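Long-range contact in histidine acid phosphatase (Bifidobacterium longum subsp. infantis, PDB 6RXE), which probably removes phosphate groups from myo-inositol hexakisphosphate (phytate) and related inositol phosphates, and from 2,3-bisphosphoglycerate: residues A134-G139 against P185-F190. Residues are numbered along the deposited sequence; the frame is centred on the assembly and turned at random. Where two conformers were deposited one is given.
Sequences AYQSSG and PDTLYF. With IHS (D-myo-inositol-hexasulphate), chain C.
With CG anti to its carbonyl carbon (chi1 -58°) and the chain extended to CD1 (chi2 176°), L188 reaches from helix 185-188 over the end of strand 132-137. Its CD1 rests on the peptide between S137 and S138, 3.5 Å from S137 C, and touches CB of Q136. S138 CB packs against L188 CB at 3.9 Å and lies obliquely off the ring of Y189, while in one conformer S138 OG bonds to H399 NE2 and E140 N. A water donates to Q136 OE1 (2.8 Å) and accepts from T187 OG1 (2.8 Å); N184 also binds OE1. S137 OG, also hydrogen-bonded to T144 OG1, accepts from G139 N in a nearly straight bond (171°), closing an ST turn. Y189 OH lies 2.8 Å from O25 and 3.4 Å from O45 of one inositol hexasulphate sulfate, any bond to either being weak; O45 is in plane at the ring edge. Replacing Y189 by an alanine is likely to leave the sulfate without this partner and open a gap beside S138 and H399. Y189 borders the anion site, strand end and helix packing behind it, at the C-terminal ends of the parallel strands, the active-site position in histidine acid phosphatases.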
ATOM      1  N   ALA A 134      20.740  -5.623  -5.688  1.00 13.51           N
ATOM      2  CA  ALA A 134      19.805  -6.705  -5.409  1.00 14.40           C
ATOM      3  C   ALA A 134      18.382  -6.190  -5.577  1.00 12.36           C
ATOM      4  O   ALA A 134      17.975  -5.241  -4.897  1.00 12.97           O
ATOM      5  CB  ALA A 134      20.017  -7.257  -3.998  1.00 11.18           C
ATOM      6  N   TYR A 135      17.628  -6.823  -6.471  1.00 12.31           N
ATOM      7  CA  TYR A 135      16.232  -6.486  -6.713  1.00 11.23           C
ATOM      8  C   TYR A 135      15.347  -7.560  -6.099  1.00  9.23           C
ATOM      9  O   TYR A 135      15.578  -8.753  -6.311  1.00  6.80           O
ATOM     10  CB  TYR A 135      15.948  -6.359  -8.211  1.00 10.26           C
ATOM     11  CG  TYR A 135      16.328  -5.020  -8.785  1.00 11.53           C
ATOM     12  CD1 TYR A 135      15.563  -3.892  -8.519  1.00 14.16           C
ATOM     13  CD2 TYR A 135      17.448  -4.879  -9.600  1.00 12.58           C
ATOM     14  CE1 TYR A 135      15.904  -2.660  -9.037  1.00 14.56           C
ATOM     15  CE2 TYR A 135      17.796  -3.645 -10.129  1.00 12.59           C
ATOM     16  CZ  TYR A 135      17.018  -2.541  -9.840  1.00 14.39           C
ATOM     17  OH  TYR A 135      17.340  -1.308 -10.358  1.00 15.37           O
ATOM     18  N   GLN A 136      14.342  -7.144  -5.338  1.00  7.76           N
ATOM     19  CA  GLN A 136      13.497  -8.090  -4.631  1.00  8.59           C
ATOM     20  C   GLN A 136      12.040  -7.694  -4.788  1.00 10.90           C
ATOM     21  O   GLN A 136      11.699  -6.507  -4.800  1.00  8.66           O
ATOM     22  CB  GLN A 136      13.854  -8.174  -3.139  1.00  9.28           C
ATOM     23  CG  GLN A 136      15.290  -8.601  -2.857  1.00 10.76           C
ATOM     24  CD  GLN A 136      15.557  -8.794  -1.384  1.00 12.17           C
ATOM     25  OE1 GLN A 136      14.662  -8.626  -0.551  1.00 14.51           O
ATOM     26  NE2 GLN A 136      16.794  -9.149  -1.046  1.00 12.97           N
ATOM     27  N   SER A 137      11.191  -8.703  -4.898  1.00 10.18           N
ATOM     28  CA  SER A 137       9.754  -8.522  -5.003  1.00  9.26           C
ATOM     29  C   SER A 137       9.062  -9.494  -4.062  1.00  8.99           C
ATOM     30  O   SER A 137       9.625 -10.516  -3.666  1.00  9.42           O
ATOM     31  CB  SER A 137       9.263  -8.739  -6.447  1.00 11.01           C
ATOM     32  OG  SER A 137       7.863  -8.954  -6.487  1.00 13.34           O
ATOM     33  N   SER A 138       7.832  -9.142  -3.690  1.00  8.62           N
ATOM     34  CA  SER A 138       6.972 -10.046  -2.938  0.90 15.28           C
ATOM     35  C   SER A 138       6.560 -11.258  -3.755  1.00 10.15           C
ATOM     36  O   SER A 138       6.155 -12.275  -3.183  1.00  6.13           O
ATOM     37  CB  SER A 138       5.717  -9.307  -2.487  0.90  9.74           C
ATOM     38  OG  SER A 138       4.875  -9.072  -3.606  0.90  5.91           O
ATOM     39  N   GLY A 139       6.637 -11.165  -5.081  1.00  9.18           N
ATOM     40  CA  GLY A 139       6.123 -12.173  -5.972  1.00  7.85           C
ATOM     41  C   GLY A 139       4.813 -11.793  -6.623  1.00 13.28           C
ATOM     42  O   GLY A 139       4.455 -12.371  -7.658  1.00 12.88           O
ATOM     43  N   PRO A 185       9.043 -13.173   0.124  1.00 12.67           N
ATOM     44  CA  PRO A 185       7.805 -12.900   0.870  1.00 10.08           C
ATOM     45  C   PRO A 185       7.986 -12.865   2.379  1.00 13.03           C
ATOM     46  O   PRO A 185       7.101 -12.353   3.073  1.00 12.12           O
ATOM     47  CB  PRO A 185       6.877 -14.046   0.442  1.00 11.95           C
ATOM     48  CG  PRO A 185       7.801 -15.149   0.048  1.00 10.90           C
ATOM     49  CD  PRO A 185       9.020 -14.497  -0.526  1.00 10.01           C
ATOM     50  N   ASP A 186       9.096 -13.381   2.918  1.00 11.65           N
ATOM     51  CA  ASP A 186       9.291 -13.303   4.362  1.00 11.58           C
ATOM     52  C   ASP A 186       9.508 -11.869   4.827  1.00 10.05           C
ATOM     53  O   ASP A 186       9.162 -11.534   5.965  1.00 10.58           O
ATOM     54  CB  ASP A 186      10.463 -14.184   4.800  1.00 12.28           C
ATOM     55  CG  ASP A 186      10.116 -15.666   4.797  1.00 17.19           C
ATOM     56  OD1 ASP A 186       8.963 -16.021   4.462  1.00 15.00           O
ATOM     57  OD2 ASP A 186      10.995 -16.476   5.155  1.00 19.78           O
ATOM     58  N   THR A 187      10.076 -11.011   3.977  1.00  8.37           N
ATOM     59  CA  THR A 187      10.237  -9.600   4.306  1.00  7.50           C
ATOM     60  C   THR A 187       9.293  -8.683   3.538  1.00  8.82           C
ATOM     61  O   THR A 187       9.141  -7.518   3.926  1.00  7.39           O
ATOM     62  CB  THR A 187      11.680  -9.140   4.052  1.00  6.87           C
ATOM     63  OG1 THR A 187      11.965  -9.196   2.646  1.00  9.29           O
ATOM     64  CG2 THR A 187      12.670 -10.019   4.812  1.00  8.14           C
ATOM     65  N   LEU A 188       8.653  -9.169   2.472  1.00 10.14           N
ATOM     66  CA  LEU A 188       7.796  -8.337   1.636  1.00  5.99           C
ATOM     67  C   LEU A 188       6.359  -8.831   1.561  1.00  9.03           C
ATOM     68  O   LEU A 188       5.557  -8.253   0.816  1.00 11.09           O
ATOM     69  CB  LEU A 188       8.373  -8.240   0.218  1.00  8.58           C
ATOM     70  CG  LEU A 188       9.787  -7.672   0.126  1.00  9.33           C
ATOM     71  CD1 LEU A 188      10.297  -7.704  -1.315  1.00  7.21           C
ATOM     72  CD2 LEU A 188       9.809  -6.256   0.685  1.00  7.90           C
ATOM     73  N   TYR A 189       6.013  -9.884   2.301  1.00  7.52           N
ATOM     74  CA  TYR A 189       4.651 -10.408   2.341  1.00  9.60           C
ATOM     75  C   TYR A 189       4.430 -11.128   3.666  1.00  8.79           C
ATOM     76  O   TYR A 189       3.854 -12.220   3.712  1.00  6.46           O
ATOM     77  CB  TYR A 189       4.373 -11.345   1.160  1.00  7.83           C
ATOM     78  CG  TYR A 189       2.936 -11.325   0.670  1.00 12.11           C
ATOM     79  CD1 TYR A 189       2.436 -10.236  -0.035  1.00 10.77           C
ATOM     80  CD2 TYR A 189       2.083 -12.394   0.911  1.00 13.73           C
ATOM     81  CE1 TYR A 189       1.127 -10.212  -0.486  1.00 13.98           C
ATOM     82  CE2 TYR A 189       0.766 -12.379   0.461  1.00 15.37           C
ATOM     83  CZ  TYR A 189       0.298 -11.284  -0.237  1.00 15.91           C
ATOM     84  OH  TYR A 189      -1.006 -11.260  -0.688  1.00 15.47           O
ATOM     85  N   PHE A 190       4.889 -10.517   4.756  1.00  9.47           N
ATOM     86  CA  PHE A 190       4.925 -11.146   6.071  1.00  8.44           C
ATOM     87  C   PHE A 190       3.572 -11.181   6.772  1.00  9.84           C
ATOM     88  O   PHE A 190       3.484 -11.730   7.875  1.00  9.50           O
ATOM     89  CB  PHE A 190       5.957 -10.425   6.945  1.00  6.25           C
ATOM     90  CG  PHE A 190       5.849  -8.921   6.909  1.00  7.09           C
ATOM     91  CD1 PHE A 190       4.700  -8.274   7.332  1.00  7.97           C
ATOM     92  CD2 PHE A 190       6.895  -8.158   6.420  1.00  9.18           C
ATOM     93  CE1 PHE A 190       4.601  -6.898   7.290  1.00 10.19           C
ATOM     94  CE2 PHE A 190       6.804  -6.780   6.375  1.00  8.74           C
ATOM     95  CZ  PHE A 190       5.647  -6.148   6.809  1.00  8.06           C
TER
HETATM   96  C1  IHS C 601      -6.521  -5.743   0.237  0.53 13.95           C
HETATM   97  O1  IHS C 601      -7.851  -6.237   0.246  0.53 16.74           O
HETATM   98  S1  IHS C 601      -8.563  -6.207   1.578  0.53 14.93           S
HETATM   99  C2  IHS C 601      -6.537  -4.354  -0.342  0.53 13.28           C
HETATM  100  O2  IHS C 601      -8.363  -4.892   2.244  0.53 14.24           O
HETATM  101  S2  IHS C 601      -8.367  -3.598  -1.963  0.53 13.12           S
HETATM  102  C3  IHS C 601      -5.112  -3.788  -0.389  0.53 12.27           C
HETATM  103  O3  IHS C 601     -10.014  -6.514   1.401  0.53 17.74           O
HETATM  104  S3  IHS C 601      -5.169  -1.316  -0.065  0.53 12.79           S
HETATM  105  C4  IHS C 601      -4.142  -4.685  -1.142  0.53 12.08           C
HETATM  106  O4  IHS C 601      -8.116  -7.367   2.467  0.53 14.51           O
HETATM  107  S4  IHS C 601      -1.980  -3.656  -2.109  0.53 10.61           S
HETATM  108  C5  IHS C 601      -4.210  -6.140  -0.687  0.53 12.75           C
HETATM  109  S5  IHS C 601      -2.263  -7.741  -1.080  0.53 13.62           S
HETATM  110  C6  IHS C 601      -5.626  -6.673  -0.593  0.53 13.61           C
HETATM  111  S6  IHS C 601      -6.171  -9.081  -0.781  0.53 16.85           S
HETATM  112  O12 IHS C 601      -7.093  -4.418  -1.648  0.53 13.58           O
HETATM  113  O13 IHS C 601      -5.127  -2.518  -0.994  0.53 12.08           O
HETATM  114  O14 IHS C 601      -2.775  -4.190  -0.907  0.53 12.45           O
HETATM  115  O15 IHS C 601      -3.478  -6.959  -1.628  0.53 11.54           O
HETATM  116  O16 IHS C 601      -5.580  -7.942  -0.006  0.53 14.71           O
HETATM  117  O22 IHS C 601      -9.278  -3.454  -0.775  0.53 12.55           O
HETATM  118  O23 IHS C 601      -6.556  -1.155   0.558  0.53 13.63           O
HETATM  119  O24 IHS C 601      -0.899  -2.719  -1.603  0.53  9.65           O
HETATM  120  O25 IHS C 601      -2.694  -9.010  -0.401  0.53 12.48           O
HETATM  121  O26 IHS C 601      -5.285  -9.477  -1.933  0.53 19.33           O
HETATM  122  O32 IHS C 601      -9.105  -4.233  -3.133  0.53 12.02           O
HETATM  123  O33 IHS C 601      -4.102  -1.402   1.004  0.53 14.57           O
HETATM  124  O34 IHS C 601      -2.855  -2.962  -3.126  0.53  9.46           O
HETATM  125  O35 IHS C 601      -1.431  -6.891  -0.183  0.53 11.18           O
HETATM  126  O36 IHS C 601      -7.573  -8.762  -1.266  0.53 19.04           O
HETATM  127  O42 IHS C 601      -8.033  -2.154  -2.243  0.53 10.47           O
HETATM  128  O43 IHS C 601      -4.761  -0.051  -0.827  0.53 11.11           O
HETATM  129  O44 IHS C 601      -1.416  -4.776  -2.933  0.53  9.00           O
HETATM  130  O45 IHS C 601      -1.440  -8.271  -2.200  0.53 12.50           O
HETATM  131  O46 IHS C 601      -6.435 -10.255   0.134  0.53 18.10           O
HETATM  132  O   HOH W   1      14.402  -7.914   2.133  1.00 11.74           O